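Local coordinates for inositol-1,4,5-trisphosphate 5-phosphatase 1 (Schizosaccharomyces pombe, PDB 1I9Z), which removes the 5-phosphate from soluble and lipid inositol phosphates such as inositol 1,4,5-trisphosphate and phosphatidylinositol 4,5-bisphosphate, through its central catalytic domain, at residues H179-I184 with G244-F249. Sequence-based numbering, arbitrary orientation.
Sequences HDYRTI and GKVFPF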
loop_
_atom_site.group_PDB
_atom_site.type_symbol
_atom_site.label_atom_id
_atom_site.label_comp_id
_atom_site.label_asym_id
_atom_site.label_seq_id
_atom_site.Cartn_x
_atom_site.Cartn_y
_atom_site.Cartn_z
ATOM N N HIS A 179 -15.268 -0.842 11.523
ATOM C CA HIS A 179 -14.986 0.062 12.623
ATOM C C HIS A 179 -13.462 0.265 12.701
ATOM O O HIS A 179 -12.965 1.369 13.015
ATOM C CB HIS A 179 -15.473 -0.560 13.912
ATOM C CG HIS A 179 -14.975 0.159 15.124
ATOM N ND1 HIS A 179 -14.050 -0.387 15.993
ATOM C CD2 HIS A 179 -15.277 1.384 15.606
ATOM C CE1 HIS A 179 -13.811 0.475 16.978
ATOM N NE2 HIS A 179 -14.545 1.559 16.761
ATOM N N ASP A 180 -12.716 -0.812 12.455
ATOM C CA ASP A 180 -11.252 -0.713 12.495
ATOM C C ASP A 180 -10.759 0.219 11.393
ATOM O O ASP A 180 -9.818 1.003 11.572
ATOM C CB ASP A 180 -10.584 -2.102 12.306
ATOM C CG ASP A 180 -10.692 -2.983 13.516
ATOM O OD1 ASP A 180 -11.092 -2.492 14.584
ATOM O OD2 ASP A 180 -10.409 -4.205 13.416
ATOM N N TYR A 181 -11.382 0.135 10.219
ATOM C CA TYR A 181 -11.034 1.020 9.147
ATOM C C TYR A 181 -11.216 2.461 9.593
ATOM O O TYR A 181 -10.324 3.314 9.428
ATOM C CB TYR A 181 -11.967 0.791 7.924
ATOM C CG TYR A 181 -11.886 1.934 6.945
ATOM C CD1 TYR A 181 -10.834 2.052 6.076
ATOM C CD2 TYR A 181 -12.793 3.015 7.038
ATOM C CE1 TYR A 181 -10.643 3.221 5.316
ATOM C CE2 TYR A 181 -12.621 4.172 6.324
ATOM C CZ TYR A 181 -11.527 4.273 5.460
ATOM O OH TYR A 181 -11.271 5.423 4.821
ATOM N N ARG A 182 -12.385 2.752 10.165
ATOM C CA ARG A 182 -12.646 4.132 10.550
ATOM C C ARG A 182 -11.695 4.624 11.623
ATOM O O ARG A 182 -11.272 5.778 11.581
ATOM C CB ARG A 182 -14.083 4.284 11.051
ATOM C CG ARG A 182 -15.113 3.981 9.955
ATOM C CD ARG A 182 -16.530 4.388 10.497
ATOM N NE ARG A 182 -17.440 3.262 10.612
ATOM C CZ ARG A 182 -17.440 2.416 11.618
ATOM N NH1 ARG A 182 -16.570 2.576 12.584
ATOM N NH2 ARG A 182 -18.287 1.436 11.693
ATOM N N THR A 183 -11.381 3.746 12.570
ATOM C CA THR A 183 -10.490 4.035 13.707
ATOM C C THR A 183 -9.113 4.394 13.207
ATOM O O THR A 183 -8.477 5.368 13.656
ATOM C CB THR A 183 -10.431 2.810 14.655
ATOM O OG1 THR A 183 -11.728 2.588 15.233
ATOM C CG2 THR A 183 -9.417 3.030 15.851
ATOM N N ILE A 184 -8.629 3.619 12.241
ATOM C CA ILE A 184 -7.318 3.879 11.685
ATOM C C ILE A 184 -7.293 5.076 10.773
ATOM O O ILE A 184 -6.342 5.875 10.786
ATOM C CB ILE A 184 -6.796 2.610 10.912
ATOM C CG1 ILE A 184 -6.610 1.464 11.885
ATOM C CG2 ILE A 184 -5.535 2.995 10.087
ATOM C CD1 ILE A 184 -6.487 0.029 11.187
ATOM N N GLY A 244 -19.598 2.456 0.047
ATOM C CA GLY A 244 -18.870 3.623 0.552
ATOM C C GLY A 244 -18.608 3.569 2.059
ATOM O O GLY A 244 -17.977 4.459 2.604
ATOM N N LYS A 245 -19.058 2.531 2.745
ATOM C CA LYS A 245 -18.832 2.414 4.202
ATOM C C LYS A 245 -17.308 2.336 4.588
ATOM O O LYS A 245 -16.870 2.913 5.610
ATOM C CB LYS A 245 -19.525 1.152 4.775
ATOM C CG LYS A 245 -21.076 0.951 4.589
ATOM C CD LYS A 245 -21.533 -0.117 5.620
ATOM C CE LYS A 245 -22.895 -0.854 5.337
ATOM N NZ LYS A 245 -23.085 -2.183 6.145
ATOM N N VAL A 246 -16.510 1.622 3.789
ATOM C CA VAL A 246 -15.081 1.502 4.109
ATOM C C VAL A 246 -14.240 1.793 2.903
ATOM O O VAL A 246 -14.685 1.604 1.779
ATOM C CB VAL A 246 -14.700 0.098 4.627
ATOM C CG1 VAL A 246 -15.165 -0.051 5.990
ATOM C CG2 VAL A 246 -15.274 -0.999 3.717
ATOM N N PHE A 247 -13.008 2.242 3.134
ATOM C CA PHE A 247 -12.095 2.567 2.033
ATOM C C PHE A 247 -12.724 3.326 0.854
ATOM O O PHE A 247 -12.570 2.952 -0.301
ATOM C CB PHE A 247 -11.407 1.298 1.452
ATOM C CG PHE A 247 -10.686 0.459 2.513
ATOM C CD1 PHE A 247 -11.314 -0.607 3.104
ATOM C CD2 PHE A 247 -9.390 0.794 2.912
ATOM C CE1 PHE A 247 -10.695 -1.376 4.092
ATOM C CE2 PHE A 247 -8.760 0.021 3.911
ATOM C CZ PHE A 247 -9.413 -1.056 4.478
ATOM N N PRO A 248 -13.432 4.432 1.150
ATOM C CA PRO A 248 -14.026 5.189 0.040
ATOM C C PRO A 248 -12.912 5.749 -0.863
ATOM O O PRO A 248 -11.805 6.148 -0.430
ATOM C CB PRO A 248 -14.835 6.314 0.751
ATOM C CG PRO A 248 -14.093 6.513 2.095
ATOM C CD PRO A 248 -13.725 5.015 2.474
ATOM N N PHE A 249 -13.205 5.792 -2.139
ATOM C CA PHE A 249 -12.289 6.252 -3.146
ATOM C C PHE A 249 -11.074 5.352 -3.346
ATOM O O PHE A 249 -10.170 5.729 -4.065
ATOM C CB PHE A 249 -11.862 7.712 -2.897
ATOM C CG PHE A 249 -13.035 8.675 -2.822
ATOM C CD1 PHE A 249 -13.448 9.191 -1.597
ATOM C CD2 PHE A 249 -13.759 9.008 -3.975
ATOM C CE1 PHE A 249 -14.569 10.016 -1.514
ATOM C CE2 PHE A 249 -14.893 9.844 -3.894
ATOM C CZ PHE A 249 -15.288 10.337 -2.665
#
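His-179 O accepts two hydrogen bonds inside the helix that carries Tyr-181 to the loop 244-249. Thr-183 N lies 2.9 Å from His-179 O. Thr-183 OG1 bonds to His-179 O from the opposite face of the carbonyl plane, at 2.8 Å. The contact with the loop is made by the Tyr-181 side chain. With chi1 at 164°, its CG lies trans to the main-chain nitrogen and the ring extends across the loop. Tyr-181 CB packs on Val-246 CG1 at 3.8 Å. Val-246 CA and Phe-247 N lie over one face of the Tyr-181 ring, the nitrogen 3.3 Å above its plane. Helix 174-187 is the connection of a beta-alpha-beta crossover between the parallel strands 158-166 and 201-205 of the DNase I-like fold. Trp-204, on the second of these strands, meets the rings of both Tyr-181 and Phe-247. The Tyr-181 edge points at the Phe-247 face in an edge-to-face pair, with the planes at 57°. Tyr-181 CD1 sits over the centre of that ring, 3.6 Å from Phe-247 CE2. At the far end of the tyrosine, Tyr-181 OH lies 3.4 Å from Pro-248 CD. With an alanine here, the Phe-247 face would probably lose the tyrosine edge, one of its aromatic neighbours, and a gap would open beside Pro-248.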